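Histidine--tRNA ligase (PDB 1QE0) catalyses the ATP-dependent attachment of L-histidine to tRNA(His), releasing AMP and diphosphate, as a homodimeric class II aminoacyl-tRNA synthetase. Local coordinates at residues D15-R20 / L324-N329; M169-E174 / E229-Y234; E44-F49 / M64-D69. All coordinates share one frame; numbering follows the deposited sequence.

Contact 1: D15-R20 / L324-N329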
loop_
_atom_site.group_PDB
_atom_site.type_symbol
_atom_site.label_atom_id
_atom_site.label_comp_id
_atom_site.label_asym_id
_atom_site.label_seq_id
_atom_site.Cartn_x
_atom_site.Cartn_y
_atom_site.Cartn_z
ATOM N N ASP A 15 6.939 12.494 -5.000
ATOM C CA ASP A 15 6.554 11.215 -5.557
ATOM C C ASP A 15 5.638 10.393 -4.674
ATOM O O ASP A 15 4.783 9.666 -5.189
ATOM C CB ASP A 15 7.806 10.423 -5.822
ATOM C CG ASP A 15 8.808 11.215 -6.569
ATOM O OD1 ASP A 15 8.395 11.843 -7.554
ATOM O OD2 ASP A 15 9.981 11.244 -6.162
ATOM N N SER A 16 5.812 10.488 -3.354
ATOM C CA SER A 16 4.980 9.713 -2.438
ATOM C C SER A 16 3.513 9.844 -2.766
ATOM O O SER A 16 2.804 8.849 -2.777
ATOM C CB SER A 16 5.242 10.060 -0.984
ATOM O OG SER A 16 5.030 11.423 -0.767
ATOM N N LYS A 17 3.080 11.042 -3.127
ATOM C CA LYS A 17 1.683 11.252 -3.510
ATOM C C LYS A 17 1.241 10.452 -4.762
ATOM O O LYS A 17 0.066 10.051 -4.855
ATOM C CB LYS A 17 1.392 12.747 -3.713
ATOM C CG LYS A 17 2.158 13.392 -4.865
ATOM C CD LYS A 17 2.180 14.909 -4.745
ATOM C CE LYS A 17 2.904 15.537 -5.914
ATOM N NZ LYS A 17 3.169 16.989 -5.697
ATOM N N LYS A 18 2.181 10.236 -5.696
ATOM C CA LYS A 18 1.956 9.510 -6.954
ATOM C C LYS A 18 1.838 8.052 -6.626
ATOM O O LYS A 18 1.051 7.349 -7.243
ATOM C CB LYS A 18 3.133 9.694 -7.908
ATOM C CG LYS A 18 3.395 11.107 -8.362
ATOM C CD LYS A 18 4.702 11.137 -9.122
ATOM C CE LYS A 18 5.004 12.474 -9.823
ATOM N NZ LYS A 18 5.181 13.624 -8.885
ATOM N N TRP A 19 2.672 7.590 -5.691
ATOM C CA TRP A 19 2.641 6.195 -5.222
ATOM C C TRP A 19 1.311 5.929 -4.519
ATOM O O TRP A 19 0.653 4.929 -4.797
ATOM C CB TRP A 19 3.758 5.910 -4.218
ATOM C CG TRP A 19 5.043 5.623 -4.830
ATOM C CD1 TRP A 19 5.895 6.520 -5.404
ATOM C CD2 TRP A 19 5.634 4.337 -5.009
ATOM N NE1 TRP A 19 6.987 5.865 -5.939
ATOM C CE2 TRP A 19 6.847 4.523 -5.706
ATOM C CE3 TRP A 19 5.260 3.045 -4.645
ATOM C CZ2 TRP A 19 7.679 3.460 -6.051
ATOM C CZ3 TRP A 19 6.091 1.989 -4.989
ATOM C CH2 TRP A 19 7.285 2.203 -5.677
ATOM N N ARG A 20 0.917 6.817 -3.606
ATOM C CA ARG A 20 -0.335 6.636 -2.881
ATOM C C ARG A 20 -1.532 6.659 -3.789
ATOM O O ARG A 20 -2.512 5.967 -3.537
ATOM C CB ARG A 20 -0.511 7.659 -1.782
ATOM C CG ARG A 20 0.581 7.578 -0.747
ATOM C CD ARG A 20 0.171 8.350 0.459
ATOM N NE ARG A 20 -0.166 9.722 0.108
ATOM C CZ ARG A 20 0.669 10.722 0.295
ATOM N NH1 ARG A 20 0.340 11.953 -0.032
ATOM N NH2 ARG A 20 1.840 10.477 0.841
ATOM N N LEU A 324 -1.483 12.398 -13.132
ATOM C CA LEU A 324 -2.470 11.820 -12.230
ATOM C C LEU A 324 -3.206 12.936 -11.525
ATOM O O LEU A 324 -2.605 13.955 -11.239
ATOM C CB LEU A 324 -1.746 10.951 -11.201
ATOM C CG LEU A 324 -0.886 9.882 -11.863
ATOM C CD1 LEU A 324 0.181 9.366 -10.915
ATOM C CD2 LEU A 324 -1.777 8.763 -12.369
ATOM N N ASP A 325 -4.485 12.734 -11.218
ATOM C CA ASP A 325 -5.298 13.752 -10.521
ATOM C C ASP A 325 -4.857 13.981 -9.069
ATOM O O ASP A 325 -5.683 13.932 -8.152
ATOM C CB ASP A 325 -6.786 13.351 -10.504
ATOM C CG ASP A 325 -7.520 13.714 -11.787
ATOM O OD1 ASP A 325 -6.890 13.691 -12.874
ATOM O OD2 ASP A 325 -8.744 13.988 -11.705
ATOM N N ILE A 326 -3.582 14.284 -8.855
ATOM C CA ILE A 326 -3.056 14.481 -7.506
ATOM C C ILE A 326 -3.188 15.951 -7.112
ATOM O O ILE A 326 -2.254 16.734 -7.315
ATOM C CB ILE A 326 -1.589 14.070 -7.462
ATOM C CG1 ILE A 326 -1.427 12.707 -8.093
ATOM C CG2 ILE A 326 -1.118 13.960 -6.059
ATOM C CD1 ILE A 326 -2.293 11.696 -7.491
ATOM N N GLU A 327 -4.306 16.317 -6.482
ATOM C CA GLU A 327 -4.534 17.720 -6.117
ATOM C C GLU A 327 -3.514 18.421 -5.232
ATOM O O GLU A 327 -3.456 19.649 -5.250
ATOM C CB GLU A 327 -5.927 17.943 -5.512
ATOM C CG GLU A 327 -6.321 19.434 -5.477
ATOM C CD GLU A 327 -7.666 19.709 -4.818
ATOM O OE1 GLU A 327 -7.662 20.159 -3.648
ATOM O OE2 GLU A 327 -8.717 19.499 -5.475
ATOM N N GLU A 328 -2.733 17.657 -4.470
ATOM C CA GLU A 328 -1.705 18.161 -3.538
ATOM C C GLU A 328 -1.608 19.694 -3.351
ATOM O O GLU A 328 -0.590 20.319 -3.687
ATOM C CB GLU A 328 -0.344 17.587 -3.932
ATOM C CG GLU A 328 0.438 17.011 -2.746
ATOM C CD GLU A 328 1.647 17.839 -2.359
ATOM O OE1 GLU A 328 2.781 17.399 -2.672
ATOM O OE2 GLU A 328 1.452 18.927 -1.762
ATOM N N ASN A 329 -2.643 20.270 -2.738
ATOM C CA ASN A 329 -2.733 21.715 -2.536
ATOM C C ASN A 329 -3.349 22.019 -1.186
ATOM O O ASN A 329 -4.317 21.383 -0.805
ATOM C CB ASN A 329 -3.673 22.310 -3.593
ATOM C CG ASN A 329 -2.945 23.073 -4.668
ATOM O OD1 ASN A 329 -1.841 22.700 -5.084
ATOM N ND2 ASN A 329 -3.565 24.145 -5.146
#

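Contact 2: M169-E174 / E229-Y234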
loop_
_atom_site.group_PDB
_atom_site.type_symbol
_atom_site.label_atom_id
_atom_site.label_comp_id
_atom_site.label_asym_id
_atom_site.label_seq_id
_atom_site.Cartn_x
_atom_site.Cartn_y
_atom_site.Cartn_z
ATOM N N MET A 169 0.364 -30.908 -17.496
ATOM C CA MET A 169 1.460 -31.762 -17.033
ATOM C C MET A 169 1.714 -32.929 -18.003
ATOM O O MET A 169 2.839 -33.426 -18.106
ATOM C CB MET A 169 1.148 -32.338 -15.641
ATOM C CG MET A 169 1.385 -31.417 -14.430
ATOM S SD MET A 169 1.494 -32.381 -12.839
ATOM C CE MET A 169 2.816 -31.402 -11.902
ATOM N N ALA A 170 0.650 -33.384 -18.674
ATOM C CA ALA A 170 0.714 -34.476 -19.648
ATOM C C ALA A 170 1.531 -34.031 -20.858
ATOM O O ALA A 170 2.604 -34.564 -21.146
ATOM C CB ALA A 170 -0.686 -34.850 -20.085
ATOM N N SER A 171 1.014 -33.028 -21.551
ATOM C CA SER A 171 1.672 -32.464 -22.709
ATOM C C SER A 171 3.129 -32.209 -22.400
ATOM O O SER A 171 4.000 -32.575 -23.159
ATOM C CB SER A 171 0.987 -31.162 -23.087
ATOM O OG SER A 171 -0.388 -31.388 -23.355
ATOM N N ARG A 172 3.405 -31.626 -21.250
ATOM C CA ARG A 172 4.779 -31.340 -20.916
ATOM C C ARG A 172 5.595 -32.621 -20.761
ATOM O O ARG A 172 6.772 -32.665 -21.141
ATOM C CB ARG A 172 4.870 -30.487 -19.663
ATOM C CG ARG A 172 6.273 -30.036 -19.400
ATOM C CD ARG A 172 6.372 -29.381 -18.071
ATOM N NE ARG A 172 6.578 -27.944 -18.197
ATOM C CZ ARG A 172 5.603 -27.036 -18.216
ATOM N NH1 ARG A 172 5.932 -25.749 -18.326
ATOM N NH2 ARG A 172 4.316 -27.401 -18.111
ATOM N N LYS A 173 4.980 -33.671 -20.226
ATOM C CA LYS A 173 5.691 -34.927 -20.056
ATOM C C LYS A 173 6.069 -35.480 -21.421
ATOM O O LYS A 173 7.228 -35.801 -21.652
ATOM C CB LYS A 173 4.841 -35.913 -19.263
ATOM C CG LYS A 173 5.215 -37.390 -19.416
ATOM C CD LYS A 173 4.276 -38.092 -20.419
ATOM C CE LYS A 173 4.343 -39.607 -20.295
ATOM N NZ LYS A 173 5.727 -40.118 -20.449
ATOM N N GLU A 174 5.102 -35.547 -22.334
ATOM C CA GLU A 174 5.365 -36.048 -23.679
ATOM C C GLU A 174 6.222 -35.105 -24.522
ATOM O O GLU A 174 6.759 -35.527 -25.536
ATOM C CB GLU A 174 4.066 -36.389 -24.434
ATOM C CG GLU A 174 3.147 -35.198 -24.699
ATOM C CD GLU A 174 2.138 -35.432 -25.829
ATOM O OE1 GLU A 174 0.944 -35.066 -25.667
ATOM O OE2 GLU A 174 2.555 -35.951 -26.893
ATOM N N GLU A 229 -5.316 -32.610 -26.213
ATOM C CA GLU A 229 -6.602 -32.157 -26.721
ATOM C C GLU A 229 -7.308 -31.254 -25.717
ATOM O O GLU A 229 -7.908 -30.250 -26.102
ATOM C CB GLU A 229 -7.481 -33.356 -27.096
ATOM C CG GLU A 229 -8.330 -33.155 -28.363
ATOM C CD GLU A 229 -7.692 -33.737 -29.629
ATOM O OE1 GLU A 229 -6.672 -33.182 -30.113
ATOM O OE2 GLU A 229 -8.234 -34.747 -30.142
ATOM N N GLU A 230 -7.180 -31.600 -24.434
ATOM C CA GLU A 230 -7.781 -30.854 -23.328
ATOM C C GLU A 230 -7.086 -29.502 -23.163
ATOM O O GLU A 230 -7.732 -28.462 -23.000
ATOM C CB GLU A 230 -7.621 -31.630 -22.014
ATOM C CG GLU A 230 -8.481 -32.891 -21.852
ATOM C CD GLU A 230 -9.981 -32.630 -21.545
ATOM O OE1 GLU A 230 -10.743 -33.634 -21.522
ATOM O OE2 GLU A 230 -10.403 -31.460 -21.318
ATOM N N SER A 231 -5.758 -29.544 -23.142
ATOM C CA SER A 231 -4.929 -28.355 -22.993
ATOM C C SER A 231 -5.213 -27.371 -24.127
ATOM O O SER A 231 -5.227 -26.145 -23.926
ATOM C CB SER A 231 -3.458 -28.752 -23.045
ATOM O OG SER A 231 -3.200 -29.926 -22.290
ATOM N N LYS A 232 -5.412 -27.921 -25.322
ATOM C CA LYS A 232 -5.681 -27.125 -26.519
ATOM C C LYS A 232 -7.061 -26.517 -26.506
ATOM O O LYS A 232 -7.336 -25.663 -27.330
ATOM C CB LYS A 232 -5.519 -27.974 -27.786
ATOM C CG LYS A 232 -5.461 -27.196 -29.093
ATOM C CD LYS A 232 -4.726 -28.008 -30.180
ATOM C CE LYS A 232 -5.449 -29.329 -30.511
ATOM N NZ LYS A 232 -4.827 -30.127 -31.627
ATOM N N ALA A 233 -7.927 -26.995 -25.610
ATOM C CA ALA A 233 -9.287 -26.478 -25.486
ATOM C C ALA A 233 -9.369 -25.509 -24.338
ATOM O O ALA A 233 -10.258 -24.663 -24.305
ATOM C CB ALA A 233 -10.256 -27.582 -25.284
ATOM N N TYR A 234 -8.493 -25.674 -23.351
ATOM C CA TYR A 234 -8.464 -24.741 -22.227
ATOM C C TYR A 234 -8.021 -23.421 -22.861
ATOM O O TYR A 234 -8.726 -22.408 -22.780
ATOM C CB TYR A 234 -7.444 -25.193 -21.183
ATOM C CG TYR A 234 -7.462 -24.416 -19.885
ATOM C CD1 TYR A 234 -7.398 -23.017 -19.860
ATOM C CD2 TYR A 234 -7.522 -25.081 -18.683
ATOM C CE1 TYR A 234 -7.396 -22.322 -18.663
ATOM C CE2 TYR A 234 -7.526 -24.388 -17.487
ATOM C CZ TYR A 234 -7.468 -23.021 -17.479
ATOM O OH TYR A 234 -7.530 -22.387 -16.263
#

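Contact 3: E44-F49 / M64-D69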
loop_
_atom_site.group_PDB
_atom_site.type_symbol
_atom_site.label_atom_id
_atom_site.label_comp_id
_atom_site.label_asym_id
_atom_site.label_seq_id
_atom_site.Cartn_x
_atom_site.Cartn_y
_atom_site.Cartn_z
ATOM N N GLU A 44 11.868 -13.965 5.048
ATOM C CA GLU A 44 11.347 -15.298 5.216
ATOM C C GLU A 44 12.542 -16.202 5.488
ATOM O O GLU A 44 13.702 -15.762 5.388
ATOM C CB GLU A 44 10.680 -15.742 3.921
ATOM C CG GLU A 44 9.428 -15.010 3.587
ATOM C CD GLU A 44 8.256 -15.449 4.422
ATOM O OE1 GLU A 44 8.323 -16.492 5.130
ATOM O OE2 GLU A 44 7.244 -14.744 4.341
ATOM N N SER A 45 12.256 -17.447 5.860
ATOM C CA SER A 45 13.314 -18.396 6.096
ATOM C C SER A 45 14.000 -18.552 4.757
ATOM O O SER A 45 13.344 -18.728 3.734
ATOM C CB SER A 45 12.749 -19.737 6.535
ATOM O OG SER A 45 13.723 -20.753 6.323
ATOM N N THR A 46 15.317 -18.486 4.763
ATOM C CA THR A 46 16.070 -18.633 3.543
ATOM C C THR A 46 15.581 -19.860 2.803
ATOM O O THR A 46 15.442 -19.848 1.587
ATOM C CB THR A 46 17.563 -18.800 3.843
ATOM O OG1 THR A 46 18.032 -17.644 4.555
ATOM C CG2 THR A 46 18.351 -18.951 2.550
ATOM N N ASP A 47 15.236 -20.890 3.557
ATOM C CA ASP A 47 14.764 -22.140 2.989
ATOM C C ASP A 47 13.498 -22.072 2.127
ATOM O O ASP A 47 13.145 -23.057 1.493
ATOM C CB ASP A 47 14.635 -23.194 4.100
ATOM C CG ASP A 47 15.997 -23.623 4.671
ATOM O OD1 ASP A 47 16.240 -24.846 4.742
ATOM O OD2 ASP A 47 16.827 -22.756 5.048
ATOM N N LEU A 48 12.824 -20.927 2.085
ATOM C CA LEU A 48 11.625 -20.801 1.261
ATOM C C LEU A 48 12.063 -20.435 -0.144
ATOM O O LEU A 48 11.571 -20.965 -1.146
ATOM C CB LEU A 48 10.704 -19.709 1.805
ATOM C CG LEU A 48 9.419 -19.368 1.055
ATOM C CD1 LEU A 48 8.451 -20.497 1.076
ATOM C CD2 LEU A 48 8.813 -18.203 1.721
ATOM N N PHE A 49 13.017 -19.520 -0.200
ATOM C CA PHE A 49 13.554 -19.040 -1.461
ATOM C C PHE A 49 14.662 -19.953 -1.980
ATOM O O PHE A 49 15.149 -19.798 -3.106
ATOM C CB PHE A 49 14.049 -17.611 -1.267
ATOM C CG PHE A 49 13.005 -16.702 -0.704
ATOM C CD1 PHE A 49 11.874 -16.372 -1.456
ATOM C CD2 PHE A 49 13.114 -16.219 0.591
ATOM C CE1 PHE A 49 10.866 -15.572 -0.923
ATOM C CE2 PHE A 49 12.105 -15.414 1.135
ATOM C CZ PHE A 49 10.978 -15.092 0.376
ATOM N N MET A 64 20.468 -12.778 -3.277
ATOM C CA MET A 64 19.490 -12.437 -2.235
ATOM C C MET A 64 20.184 -11.999 -0.930
ATOM O O MET A 64 21.349 -12.327 -0.682
ATOM C CB MET A 64 18.577 -13.638 -1.970
ATOM C CG MET A 64 17.785 -14.067 -3.168
ATOM S SD MET A 64 16.809 -15.500 -2.742
ATOM C CE MET A 64 18.023 -16.722 -2.621
ATOM N N TYR A 65 19.499 -11.212 -0.117
ATOM C CA TYR A 65 20.090 -10.758 1.123
ATOM C C TYR A 65 19.815 -11.789 2.165
ATOM O O TYR A 65 18.735 -11.803 2.762
ATOM C CB TYR A 65 19.467 -9.444 1.569
ATOM C CG TYR A 65 19.808 -8.299 0.683
ATOM C CD1 TYR A 65 19.230 -8.178 -0.579
ATOM C CD2 TYR A 65 20.689 -7.314 1.115
ATOM C CE1 TYR A 65 19.518 -7.093 -1.389
ATOM C CE2 TYR A 65 20.983 -6.224 0.313
ATOM C CZ TYR A 65 20.391 -6.118 -0.929
ATOM O OH TYR A 65 20.649 -5.015 -1.689
ATOM N N THR A 66 20.774 -12.675 2.366
ATOM C CA THR A 66 20.623 -13.707 3.373
ATOM C C THR A 66 21.550 -13.362 4.524
ATOM O O THR A 66 22.585 -12.751 4.327
ATOM C CB THR A 66 20.998 -15.103 2.837
ATOM O OG1 THR A 66 20.309 -15.358 1.608
ATOM C CG2 THR A 66 20.632 -16.182 3.868
ATOM N N PHE A 67 21.108 -13.651 5.735
ATOM C CA PHE A 67 21.919 -13.438 6.918
ATOM C C PHE A 67 21.447 -14.349 8.070
ATOM O O PHE A 67 20.254 -14.482 8.336
ATOM C CB PHE A 67 22.040 -11.955 7.308
ATOM C CG PHE A 67 20.746 -11.247 7.423
ATOM C CD1 PHE A 67 20.236 -10.928 8.661
ATOM C CD2 PHE A 67 20.015 -10.932 6.297
ATOM C CE1 PHE A 67 19.007 -10.310 8.796
ATOM C CE2 PHE A 67 18.782 -10.310 6.415
ATOM C CZ PHE A 67 18.275 -10.002 7.673
ATOM N N LYS A 68 22.406 -15.105 8.611
ATOM C CA LYS A 68 22.183 -16.063 9.685
ATOM C C LYS A 68 21.863 -15.344 10.959
ATOM O O LYS A 68 22.547 -15.504 11.971
ATOM C CB LYS A 68 23.414 -16.944 9.891
ATOM C CG LYS A 68 23.264 -18.323 9.317
ATOM C CD LYS A 68 23.871 -18.457 7.930
ATOM C CE LYS A 68 25.349 -18.704 7.951
ATOM N NZ LYS A 68 25.561 -19.814 8.868
ATOM N N ASP A 69 20.822 -14.536 10.907
ATOM C CA ASP A 69 20.421 -13.800 12.076
ATOM C C ASP A 69 19.273 -14.557 12.698
ATOM O O ASP A 69 19.240 -15.781 12.626
ATOM C CB ASP A 69 20.074 -12.367 11.696
ATOM C CG ASP A 69 21.320 -11.558 11.329
ATOM O OD1 ASP A 69 21.472 -10.417 11.843
ATOM O OD2 ASP A 69 22.148 -12.082 10.531
#

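Contact 1: D15-R20 / L324-N329
The connector between the catalytic domain and the anticodon-binding domain passes alongside helix 13-33 here, with Ile326 and Glu328 laid against the side chain of Lys17. Lys17 and Ile326 mark the closest backbone approach, with CA atoms 7.0 Å apart. The lysine does two jobs along its length. Its stem packs on the isoleucine, where Lys17 CG meets Ile326 CG2 at 3.5 Å, while Ile326 CD1 comes within 3.9 Å of Lys17 O. A chi1 of 64° sets Lys17 CG between the backbone N and the carbonyl carbon, and from there the chain runs out extended past the connector. Near its end it crosses Glu328 at about a right angle: the methylenes touch, Lys17 CD to Glu328 CG being 3.4 Å, and Lys17 NZ makes a salt bridge to Glu328 OE1 at 3.1 Å. The ammonium approaches from above the carboxylate plane, as far as the poorly ordered Glu328 allows this to be judged. The other oxygen, OE2, pairs with Lys36 of the second subunit, so the carboxylate has two lysine partners, one from each subunit. A long, flexible lysine suits such a place, apolar along the stem and charged at the end. At the next residue, Lys18 CB lies 4.2 Å from Leu324 CD1, while Lys18 NZ bonds to Glu14 O. Leu324 and Ile326 both also touch Tyr21 on helix 13-33, whereas Trp19 points away from the connector to pack on Ile310 and Leu314 of helix 310-319, and the loop leads on into strand 332-336.

Contact 2: M169-E174 / E229-Y234
Ser171 OG has two polar neighbours: Ser231 OG at 3.3 Å, and Asn228 ND2 in a weak hydrogen bond. Ser231 OG has a counterpart on the other side, a weak hydrogen bond with Asp168 N. The main-chain amides complete a reciprocal pattern, Ser171 N bonding to Asp168 OD1 and Ser231 N to Asn228 OD1. Each serine stands three residues after a side chain that accepts from its N-H, near the start of a helix. Both hydroxyls lie beside their own backbone N and anti to the carbonyl carbon; these torsions (chi1 -58° in Ser171, -43° in Ser231) turn the two OG atoms toward one another across the gap. Serine suits the spot because its side chain is short enough for the CA atoms of Ser171 and Ser231 to come within 7.8 Å, yet offers a polar atom to a buried site. The meeting is small, about 50 Å² in all, and the 54 residues between the segments include the Cys191-Cys194 disulfide, consistent with the insertion domain of these enzymes leaving and rejoining the catalytic domain here. Helix 169-183 follows strand 159-165, and helix 231-245 leads to strand 250-251, which pairs in parallel with strand 159-165 in the large sheet; Tyr234 ties the second helix down by stacking on His264 and bonding to Asp140.

Contact 3: E44-F49 / M64-D69
Strand 43-45 runs into the short, weakly bonded helix 46-49, whose first residue, Thr46, lies across from Thr66 of strand 65-67, CA atoms 6.7 Å apart; the two strands are the outer members of a three-stranded antiparallel sheet, with strand 75-77 between them. The threonine side chains cross at about a right angle. Thr66 CG2 does the touching, 3.1 Å from Thr46 OG1 and 3.8 Å from Thr46 CG2. Both hydroxyls find their hydrogen bonds outside the segments: Thr46 OG1 with Ser74 OG and Thr76 OG1, and Thr66 OG1 with Thr76 OG1. At the other end, Met64 SD lies 3.8 Å from Phe49 CB. With chi1 -61° and chi2 178° the extended chain carries SD to Phe49, in a Met-aromatic contact, oblique at 5.5 Å from SD to the ring centroid; the ring itself leads off to Pro79 and Ala83. Phe67 serves the dimer, stacking on Phe67 of the second subunit. No hydrogen bond joins the segments directly. Threonine, half methyl and half hydroxyl, therefore suits this place: cohesion comes from methyl and sulfur packing, while the hydroxyls of both threonines meet at Thr76 of strand 75-77, adding to the backbone bonds of the sheet.

Overall arrangement
Contact 2 is the buried one, though the smallest, whereas contacts 1 and 3 lie at the surface and both border the second subunit. Their chemistry follows their place. Contact 1 ties an interdomain connector to a helix by aliphatic packing and a charged pair; contact 3 relies on methyl groups and sulfur beside an aromatic ring; contact 2 is a polar cluster of two serine hydroxyls with the side chains of Asp168 and Asn228 near the starts of two helices. None shares a helix or strand with another. Along the chain, contacts 3 and 2 follow in series within the long loop closed by contact 1. They are well dispersed, with centres 47 Å apart for contacts 1 and 2, and 35 to 36 Å for the other pairs.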